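Local structure of beta-hydroxyacid dehydrogenase, 3-hydroxyisobutyrate dehydrogenase (Saccharomonospora xinjiangensis XJ-54, 6GRL) at residues G29-G32 against S33-R37; V48-T52 against A53-R57; A188-A191 against M192-L196; A226-P229 against P230-T233. The protein acts as an S-selective imine reductase, also associated with reductive amination, and probably uses NADPH as its hydride donor. All coordinates share one frame; numbering follows the deposited sequence.

Contact 1. Residues G29-G32 against S33-R37; sequences GDMG and SAIAR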
loop_
_atom_site.group_PDB
_atom_site.type_symbol
_atom_site.label_atom_id
_atom_site.label_comp_id
_atom_site.label_asym_id
_atom_site.label_seq_id
_atom_site.Cartn_x
_atom_site.Cartn_y
_atom_site.Cartn_z
ATOM N N GLY A 29 -15.564 -8.267 -7.857
ATOM C CA GLY A 29 -15.582 -6.854 -8.148
ATOM C C GLY A 29 -14.621 -6.552 -9.287
ATOM O O GLY A 29 -14.110 -7.442 -9.969
ATOM N N ASP A 30 -14.366 -5.259 -9.486
ATOM C CA ASP A 30 -13.476 -4.856 -10.572
ATOM C C ASP A 30 -12.096 -5.489 -10.418
ATOM O O ASP A 30 -11.557 -6.068 -11.367
ATOM C CB ASP A 30 -13.371 -3.332 -10.634
ATOM C CG ASP A 30 -14.631 -2.682 -11.173
ATOM O OD1 ASP A 30 -15.481 -3.404 -11.736
ATOM O OD2 ASP A 30 -14.767 -1.447 -11.044
ATOM N N MET A 31 -11.517 -5.407 -9.219
ATOM C CA MET A 31 -10.194 -5.984 -9.004
ATOM C C MET A 31 -10.247 -7.508 -9.010
ATOM O O MET A 31 -9.412 -8.164 -9.643
ATOM C CB MET A 31 -9.600 -5.466 -7.693
ATOM C CG MET A 31 -8.145 -5.858 -7.479
ATOM S SD MET A 31 -7.025 -5.157 -8.707
ATOM C CE MET A 31 -6.865 -3.478 -8.104
ATOM N N GLY A 32 -11.221 -8.088 -8.305
ATOM C CA GLY A 32 -11.319 -9.539 -8.253
ATOM C C GLY A 32 -11.537 -10.165 -9.618
ATOM O O GLY A 32 -10.985 -11.226 -9.919
ATOM N N SER A 33 -12.343 -9.516 -10.462
ATOM C CA SER A 33 -12.546 -10.015 -11.818
ATOM C C SER A 33 -11.261 -9.938 -12.630
ATOM O O SER A 33 -10.955 -10.853 -13.405
ATOM C CB SER A 33 -13.662 -9.232 -12.511
ATOM O OG SER A 33 -14.911 -9.451 -11.880
ATOM N N ALA A 34 -10.497 -8.855 -12.467
ATOM C CA ALA A 34 -9.234 -8.724 -13.186
ATOM C C ALA A 34 -8.225 -9.766 -12.725
ATOM O O ALA A 34 -7.442 -10.282 -13.531
ATOM C CB ALA A 34 -8.671 -7.314 -13.008
ATOM N N ILE A 35 -8.231 -10.089 -11.431
ATOM C CA ILE A 35 -7.341 -11.126 -10.920
ATOM C C ILE A 35 -7.756 -12.491 -11.456
ATOM O O ILE A 35 -6.916 -13.280 -11.908
ATOM C CB ILE A 35 -7.322 -11.097 -9.382
ATOM C CG1 ILE A 35 -6.584 -9.848 -8.896
ATOM C CG2 ILE A 35 -6.685 -12.362 -8.823
ATOM C CD1 ILE A 35 -6.861 -9.495 -7.458
ATOM N N ALA A 36 -9.057 -12.788 -11.418
ATOM C CA ALA A 36 -9.540 -14.055 -11.958
ATOM C C ALA A 36 -9.232 -14.173 -13.445
ATOM O O ALA A 36 -8.831 -15.242 -13.919
ATOM C CB ALA A 36 -11.040 -14.198 -11.705
ATOM N N ARG A 37 -9.407 -13.079 -14.194
ATOM C CA ARG A 37 -9.080 -13.087 -15.618
ATOM C C ARG A 37 -7.611 -13.417 -15.843
ATOM O O ARG A 37 -7.273 -14.207 -16.732
ATOM C CB ARG A 37 -9.417 -11.736 -16.247
ATOM C CG ARG A 37 -10.875 -11.552 -16.621
ATOM C CD ARG A 37 -11.038 -10.416 -17.623
ATOM N NE ARG A 37 -10.469 -9.165 -17.127
ATOM C CZ ARG A 37 -11.135 -8.285 -16.385
ATOM N NH1 ARG A 37 -12.397 -8.516 -16.053
ATOM N NH2 ARG A 37 -10.539 -7.174 -15.975
HETATM O O HOH W 1 -12.117 -5.755 -14.044
#

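Contact 2. Residues V48-T52 against A53-R57; sequences VWNRT and ASKCR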
loop_
_atom_site.group_PDB
_atom_site.type_symbol
_atom_site.label_atom_id
_atom_site.label_comp_id
_atom_site.label_asym_id
_atom_site.label_seq_id
_atom_site.Cartn_x
_atom_site.Cartn_y
_atom_site.Cartn_z
ATOM N N VAL A 48 -14.481 -19.472 -9.583
ATOM C CA VAL A 48 -14.821 -18.144 -9.090
ATOM C C VAL A 48 -16.130 -18.200 -8.316
ATOM O O VAL A 48 -16.986 -19.059 -8.552
ATOM C CB VAL A 48 -14.912 -17.110 -10.235
ATOM C CG1 VAL A 48 -13.574 -16.985 -10.951
ATOM C CG2 VAL A 48 -16.018 -17.484 -11.216
ATOM N N TRP A 49 -16.269 -17.268 -7.377
ATOM C CA TRP A 49 -17.492 -17.075 -6.616
ATOM C C TRP A 49 -17.671 -15.588 -6.346
ATOM O O TRP A 49 -16.696 -14.857 -6.153
ATOM C CB TRP A 49 -17.474 -17.848 -5.287
ATOM C CG TRP A 49 -18.671 -17.564 -4.426
ATOM C CD1 TRP A 49 -19.850 -18.251 -4.410
ATOM C CD2 TRP A 49 -18.811 -16.505 -3.467
ATOM N NE1 TRP A 49 -20.712 -17.690 -3.500
ATOM C CE2 TRP A 49 -20.099 -16.618 -2.908
ATOM C CE3 TRP A 49 -17.971 -15.477 -3.028
ATOM C CZ2 TRP A 49 -20.569 -15.741 -1.931
ATOM C CZ3 TRP A 49 -18.441 -14.606 -2.058
ATOM C CH2 TRP A 49 -19.726 -14.745 -1.521
ATOM N N ASN A 50 -18.926 -15.150 -6.338
ATOM C CA ASN A 50 -19.273 -13.778 -6.006
ATOM C C ASN A 50 -20.618 -13.774 -5.298
ATOM O O ASN A 50 -21.493 -14.590 -5.602
ATOM C CB ASN A 50 -19.344 -12.887 -7.253
ATOM C CG ASN A 50 -19.267 -11.408 -6.920
ATOM O OD1 ASN A 50 -18.382 -10.966 -6.186
ATOM N ND2 ASN A 50 -20.233 -10.645 -7.419
ATOM N N ARG A 51 -20.778 -12.840 -4.354
ATOM C CA ARG A 51 -22.050 -12.703 -3.649
ATOM C C ARG A 51 -23.204 -12.525 -4.628
ATOM O O ARG A 51 -24.266 -13.138 -4.471
ATOM C CB ARG A 51 -21.983 -11.528 -2.674
ATOM C CG ARG A 51 -23.299 -11.223 -1.976
ATOM C CD ARG A 51 -23.631 -12.280 -0.937
ATOM N NE ARG A 51 -22.618 -12.350 0.112
ATOM C CZ ARG A 51 -22.313 -13.454 0.786
ATOM N NH1 ARG A 51 -22.944 -14.590 0.523
ATOM N NH2 ARG A 51 -21.375 -13.423 1.722
ATOM N N THR A 52 -23.010 -11.692 -5.647
ATOM C CA THR A 52 -23.937 -11.597 -6.769
ATOM C C THR A 52 -23.475 -12.590 -7.830
ATOM O O THR A 52 -22.468 -12.362 -8.507
ATOM C CB THR A 52 -23.984 -10.176 -7.323
ATOM O OG1 THR A 52 -24.303 -9.261 -6.266
ATOM C CG2 THR A 52 -25.038 -10.065 -8.416
ATOM N N ALA A 53 -24.210 -13.697 -7.966
ATOM C CA ALA A 53 -23.747 -14.805 -8.797
ATOM C C ALA A 53 -23.646 -14.424 -10.268
ATOM O O ALA A 53 -22.852 -15.021 -11.004
ATOM C CB ALA A 53 -24.673 -16.008 -8.625
ATOM N N SER A 54 -24.431 -13.439 -10.714
ATOM C CA SER A 54 -24.426 -13.063 -12.124
ATOM C C SER A 54 -23.081 -12.510 -12.578
ATOM O O SER A 54 -22.769 -12.577 -13.771
ATOM C CB SER A 54 -25.528 -12.037 -12.398
ATOM O OG SER A 54 -25.237 -10.797 -11.780
ATOM N N LYS A 55 -22.278 -11.969 -11.658
ATOM C CA LYS A 55 -20.970 -11.439 -12.025
ATOM C C LYS A 55 -19.983 -12.529 -12.420
ATOM O O LYS A 55 -18.905 -12.208 -12.930
ATOM C CB LYS A 55 -20.393 -10.612 -10.875
ATOM C CG LYS A 55 -21.326 -9.519 -10.376
ATOM C CD LYS A 55 -21.644 -8.522 -11.480
ATOM C CE LYS A 55 -20.459 -7.619 -11.769
ATOM N NZ LYS A 55 -20.180 -6.690 -10.639
ATOM N N CYS A 56 -20.320 -13.799 -12.194
ATOM C CA CYS A 56 -19.466 -14.894 -12.632
ATOM C C CYS A 56 -19.554 -15.144 -14.130
ATOM O O CYS A 56 -18.626 -15.729 -14.697
ATOM C CB CYS A 56 -19.828 -16.184 -11.891
ATOM S SG CYS A 56 -19.613 -16.126 -10.100
ATOM N N ARG A 57 -20.639 -14.708 -14.776
ATOM C CA ARG A 57 -20.872 -15.058 -16.176
ATOM C C ARG A 57 -19.748 -14.626 -17.108
ATOM O O ARG A 57 -19.322 -15.446 -17.939
ATOM C CB ARG A 57 -22.222 -14.492 -16.629
ATOM C CG ARG A 57 -23.416 -15.093 -15.910
ATOM C CD ARG A 57 -24.686 -14.313 -16.204
ATOM N NE ARG A 57 -25.836 -14.855 -15.487
ATOM C CZ ARG A 57 -27.009 -14.239 -15.385
ATOM N NH1 ARG A 57 -27.188 -13.054 -15.952
ATOM N NH2 ARG A 57 -28.003 -14.806 -14.714
#

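Contact 3. Residues A188-A191 against M192-L196; sequences AQVA and MGYEL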
loop_
_atom_site.group_PDB
_atom_site.type_symbol
_atom_site.label_atom_id
_atom_site.label_comp_id
_atom_site.label_asym_id
_atom_site.label_seq_id
_atom_site.Cartn_x
_atom_site.Cartn_y
_atom_site.Cartn_z
ATOM N N ALA A 188 1.049 3.226 5.060
ATOM C CA ALA A 188 2.088 4.238 5.220
ATOM C C ALA A 188 2.366 4.958 3.908
ATOM O O ALA A 188 2.511 6.186 3.889
ATOM C CB ALA A 188 3.365 3.603 5.762
ATOM N N GLN A 189 2.452 4.212 2.802
ATOM C CA GLN A 189 2.685 4.844 1.507
ATOM C C GLN A 189 1.527 5.755 1.124
ATOM O O GLN A 189 1.738 6.846 0.581
ATOM C CB GLN A 189 2.905 3.782 0.427
ATOM C CG GLN A 189 4.175 2.953 0.580
ATOM C CD GLN A 189 5.443 3.757 0.380
ATOM O OE1 GLN A 189 5.425 4.834 -0.217
ATOM N NE2 GLN A 189 6.559 3.227 0.867
ATOM N N VAL A 190 0.294 5.323 1.398
ATOM C CA VAL A 190 -0.869 6.151 1.090
ATOM C C VAL A 190 -0.878 7.403 1.960
ATOM O O VAL A 190 -1.158 8.506 1.475
ATOM C CB VAL A 190 -2.163 5.335 1.253
ATOM C CG1 VAL A 190 -3.380 6.247 1.196
ATOM C CG2 VAL A 190 -2.252 4.258 0.178
ATOM N N ALA A 191 -0.572 7.254 3.252
ATOM C CA ALA A 191 -0.511 8.416 4.136
ATOM C C ALA A 191 0.528 9.420 3.658
ATOM O O ALA A 191 0.267 10.628 3.631
ATOM C CB ALA A 191 -0.204 7.976 5.567
ATOM N N MET A 192 1.714 8.934 3.278
ATOM C CA MET A 192 2.752 9.814 2.752
ATOM C C MET A 192 2.259 10.581 1.532
ATOM O O MET A 192 2.553 11.772 1.374
ATOM C CB MET A 192 3.998 8.998 2.405
ATOM C CG MET A 192 5.071 9.786 1.672
ATOM S SD MET A 192 5.726 11.129 2.675
ATOM C CE MET A 192 6.115 12.332 1.407
ATOM N N GLY A 193 1.499 9.914 0.661
ATOM C CA GLY A 193 0.947 10.599 -0.494
ATOM C C GLY A 193 -0.012 11.708 -0.109
ATOM O O GLY A 193 -0.003 12.785 -0.710
ATOM N N TYR A 194 -0.846 11.466 0.904
ATOM C CA TYR A 194 -1.782 12.496 1.337
ATOM C C TYR A 194 -1.073 13.629 2.070
ATOM O O TYR A 194 -1.527 14.776 2.007
ATOM C CB TYR A 194 -2.877 11.885 2.212
ATOM C CG TYR A 194 -3.996 11.246 1.417
ATOM C CD1 TYR A 194 -4.773 11.999 0.544
ATOM C CD2 TYR A 194 -4.278 9.891 1.542
ATOM C CE1 TYR A 194 -5.797 11.419 -0.184
ATOM C CE2 TYR A 194 -5.298 9.304 0.819
ATOM C CZ TYR A 194 -6.055 10.071 -0.042
ATOM O OH TYR A 194 -7.071 9.485 -0.762
ATOM N N GLU A 195 0.028 13.334 2.771
ATOM C CA GLU A 195 0.861 14.403 3.321
ATOM C C GLU A 195 1.351 15.322 2.209
ATOM O O GLU A 195 1.293 16.553 2.328
ATOM C CB GLU A 195 2.057 13.818 4.078
ATOM C CG GLU A 195 1.731 12.887 5.236
ATOM C CD GLU A 195 1.354 13.613 6.513
ATOM O OE1 GLU A 195 1.463 14.855 6.558
ATOM O OE2 GLU A 195 0.959 12.929 7.483
ATOM N N LEU A 196 1.845 14.730 1.120
ATOM C CA LEU A 196 2.309 15.507 -0.024
ATOM C C LEU A 196 1.168 16.292 -0.657
ATOM O O LEU A 196 1.331 17.467 -1.011
ATOM C CB LEU A 196 2.949 14.565 -1.049
ATOM C CG LEU A 196 3.647 15.083 -2.311
ATOM C CD1 LEU A 196 4.691 14.074 -2.758
ATOM C CD2 LEU A 196 2.661 15.342 -3.440
#

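Contact 4. Residues A226-P229 against P230-T233; sequences AAYP and PLLT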
loop_
_atom_site.group_PDB
_atom_site.type_symbol
_atom_site.label_atom_id
_atom_site.label_comp_id
_atom_site.label_asym_id
_atom_site.label_seq_id
_atom_site.Cartn_x
_atom_site.Cartn_y
_atom_site.Cartn_z
ATOM N N ALA A 226 10.054 15.905 -8.361
ATOM C CA ALA A 226 10.805 14.823 -8.989
ATOM C C ALA A 226 12.237 14.725 -8.477
ATOM O O ALA A 226 12.858 13.664 -8.609
ATOM C CB ALA A 226 10.809 15.003 -10.507
ATOM N N ALA A 227 12.777 15.795 -7.897
ATOM C CA ALA A 227 14.146 15.801 -7.398
ATOM C C ALA A 227 14.254 15.385 -5.936
ATOM O O ALA A 227 15.353 15.433 -5.374
ATOM C CB ALA A 227 14.766 17.190 -7.583
ATOM N N TYR A 228 13.155 14.975 -5.313
ATOM C CA TYR A 228 13.139 14.638 -3.893
ATOM C C TYR A 228 13.388 13.160 -3.581
ATOM O O TYR A 228 13.925 12.868 -2.504
ATOM C CB TYR A 228 11.814 15.083 -3.271
ATOM C CG TYR A 228 11.837 16.531 -2.838
ATOM C CD1 TYR A 228 12.301 16.894 -1.582
ATOM C CD2 TYR A 228 11.422 17.539 -3.700
ATOM C CE1 TYR A 228 12.338 18.218 -1.188
ATOM C CE2 TYR A 228 11.453 18.866 -3.314
ATOM C CZ TYR A 228 11.912 19.198 -2.058
ATOM O OH TYR A 228 11.948 20.519 -1.673
ATOM N N PRO A 229 13.009 12.206 -4.439
ATOM C CA PRO A 229 13.308 10.790 -4.150
ATOM C C PRO A 229 14.767 10.555 -3.783
ATOM O O PRO A 229 15.038 9.835 -2.809
ATOM C CB PRO A 229 12.928 10.079 -5.457
ATOM C CG PRO A 229 11.781 10.868 -5.949
ATOM C CD PRO A 229 12.036 12.310 -5.547
ATOM N N PRO A 230 15.743 11.124 -4.508
ATOM C CA PRO A 230 17.136 10.931 -4.066
ATOM C C PRO A 230 17.419 11.532 -2.700
ATOM O O PRO A 230 18.286 11.027 -1.976
ATOM C CB PRO A 230 17.958 11.615 -5.168
ATOM C CG PRO A 230 17.026 12.576 -5.792
ATOM C CD PRO A 230 15.698 11.897 -5.765
ATOM N N LEU A 231 16.705 12.595 -2.321
ATOM C CA LEU A 231 16.890 13.188 -1.002
ATOM C C LEU A 231 16.242 12.344 0.088
ATOM O O LEU A 231 16.771 12.249 1.201
ATOM C CB LEU A 231 16.324 14.609 -0.985
ATOM C CG LEU A 231 16.517 15.424 0.295
ATOM C CD1 LEU A 231 17.996 15.666 0.562
ATOM C CD2 LEU A 231 15.765 16.742 0.202
ATOM N N LEU A 232 15.098 11.724 -0.213
ATOM C CA LEU A 232 14.422 10.894 0.779
ATOM C C LEU A 232 15.237 9.648 1.105
ATOM O O LEU A 232 15.309 9.234 2.268
ATOM C CB LEU A 232 13.029 10.509 0.281
ATOM C CG LEU A 232 12.071 11.668 0.001
ATOM C CD1 LEU A 232 10.731 11.152 -0.503
ATOM C CD2 LEU A 232 11.889 12.527 1.242
ATOM N N THR A 233 15.851 9.035 0.092
ATOM C CA THR A 233 16.683 7.862 0.333
ATOM C C THR A 233 17.877 8.209 1.213
ATOM O O THR A 233 18.236 7.443 2.116
ATOM C CB THR A 233 17.148 7.268 -0.998
ATOM O OG1 THR A 233 16.007 6.860 -1.765
ATOM C CG2 THR A 233 18.049 6.063 -0.764
#

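Contact 1. Residues G29-G32 against S33-R37
Ile35 and Met31, one helical turn apart, illustrate how a side chain can lie along the carbonyl of the turn before it. The CB of Ile35 lies 3.6 Å from Met31 O. Farther out, CG1 comes to 3.4 Å of Met31 O, because it sits anti to the carbonyl carbon of Ile35 (chi1 -71°) and so turns back toward the preceding turn. The tip, CD1, stays near that oxygen and meets Met31 CG at 3.9 Å, the two chains crossing at a slant. Both residues continue inward onto Cys83 and onto Ile136 of strand 130-137, so this flank of the helix faces the sheet.

Polar contacts mark the start of the helix. Gly29 holds the N-cap position, and its O takes the backbone N of Ser33 at 2.8 Å. Ser33 OG lies 2.9 Å from Gly29 O, but its single proton may instead turn to Leu28 O, a weak alternative. Farther round, one water donates to Asp30 O at 2.8 Å and accepts from Arg37 NH2 at 2.9 Å, lying in the guanidinium plane at its edge. One face of that guanidinium has Ser33 O and Ala34 CA near its rim.

With Gly27, residues Gly29 and Gly32 fit a GxGxxG pattern between strand 23-26 and this helix, consistent with a Rossmann dinucleotide-binding turn. The main-chain N-H groups at the start of such a helix, and its dipole, would favour an anion there, as relatives use it for the cofactor diphosphate.

Contact 2. Residues V48-T52 against A53-R57
Asn50 and Lys55 both send an N-H to one backbone oxygen, that of Thr52, and this shared acceptor organises the turn that follows strand 46-49. Of the hydrogen bonds, the side-chain one is the shorter: Asn50 ND2 to Thr52 O, 3.0 Å, with the oxygen close to the amide plane of Asn50. Lys55 N reaches Thr52 O at 3.2 Å from the other face of the carbonyl, well above its plane, and begins the 3-10 segment 53-55. The second end of the amide is used as well, since OD1 accepts from Leu28 N in the glycine-rich turn. A leucine in place of Asn50 would probably leave Leu28 N without this acceptor and Thr52 O with one donor fewer, letting the two loops drift apart.

Van der Waals contacts fill in around these bonds. Lys55 CG, anti to its own carbonyl carbon (chi1 -53°), crosses the Asn50 amide at 3.3 Å from ND2, while the bent remainder of the chain leads off. Deeper in, Cys56 SG rests 4.0 Å from Val48 CG2 and 3.9 Å from Asn50 N, with Leu28 touching the side chains of Val48 and Cys56. Near the surface, Thr52 CG2 meets Ser54 OG at 3.4 Å.

Flat groups meet within 48-52, where the guanidinium of Arg51 presents a face to CH2, on the rim of the Trp49 indole. In NADP-dependent Rossmann proteins the end of the second strand commonly receives the 2'-phosphate. An amide bonded at both ends would here fix the loop's shape beside that likely site.

Contact 3. Residues A188-A191 against M192-L196
Val190 O accepts the backbone N of Tyr194 at 3.0 Å, a bond that also brings the two side chains together. Tyr194 CD2 stands 3.4 Å from this same oxygen, and CE2 meets Val190 CG1 at 3.6 Å. The methyl arrives there because CG1 lies anti to the backbone N of Val190 (chi1 169°), and the side chains then run alongside one another, pointing the same way.

The neighbouring carbonyls are used in the same i to i+4 pattern. Ala188 O takes Met192 N at 2.9 Å, and Met192 CB settles 3.5 Å from Ala188 O beside that bond. Gln189 O takes Gly193 N at 3.1 Å, and Ala191 O takes Glu195 N at 2.8 Å, the last almost in line with the carbonyl bond. Glu195 CG also comes to 3.1 Å of Ala191 O, which is therefore approached by both the main chain and the side chain of the same residue.

All nine residues belong to helix 181-209, the long helix that leads from the Rossmann domain to the helical C-terminal domain. In related imine reductases this helix forms much of a domain-swapped dimer interface; here, in a model of a single chain, the segment is mostly exposed and packs against crystal neighbours.

The polar side-chain ends find partners outside the two segments. Glu195 OE1 forms a salt bridge with Arg274 NH2 of helix 273-287, tying the interdomain helix to the C-terminal bundle. Gln189 NE2 donates to Glu185 OE2, one turn earlier on its own helix.

Contact 4. Residues A226-P229 against P230-T233
Tyr228 O and Leu232 N form a backbone bond of 2.8 Å at the start of helix 229-241, where the chain arrives from helix 214-225. The nitrogen lies nearly straight out from the carbonyl. Leu231 N is also 2.8 Å from Tyr228 O, but its N-H points poorly at the acceptor (120°), and that bond is weak. Two consecutive prolines, Pro229 and Pro230, occupy the first turn of the helix, where backbone N-H groups would have no helical carbonyl before them to bond to, so the lack of a hydrogen on either nitrogen costs little. Their rings also hold phi near the helical value.

Side chains pack round this start. The two pyrrolidine rings lie side by side, and Pro229 CB presses on Pro230 CD at 3.3 Å, tighter than usual for carbons. Pro230 CG in turn sits 3.3 Å from Ala227 O. Leu231 runs alongside Tyr228 and touches the aromatic ring with CD2, which is 3.9 Å from Tyr228 CD1; with CG anti to the backbone N (chi1 -176°), the turn at chi2 (63°) swings CD2 back to the ring. Leu232 CG meanwhile packs at 3.3 Å against Tyr228 O.

One residue on, Pro229 O takes Thr233 N at 3.1 Å, and Thr233 OG1 adds a weak second bond to Pro229 O.

In the fold
From the N terminus, the four contacts come in series; none nests in or crosses another, and each lies within an unbroken run of chain, closing a helical turn or a short bend. Contact 1 starts helix 30-41 of a beta-alpha-beta unit, and contact 2 turns the chain after that unit's second strand. The two touch where Ala36 CB meets Val48 CG1 at 3.8 Å, and Leu28 adjoins both. Contact 3 lies on the helix leading into the C-terminal domain, its centre about 26 Å from that of contact 1. Contact 4 begins a helix of that domain, its nearest atoms about 5 Å from contact 3 and about 37 Å from contact 2.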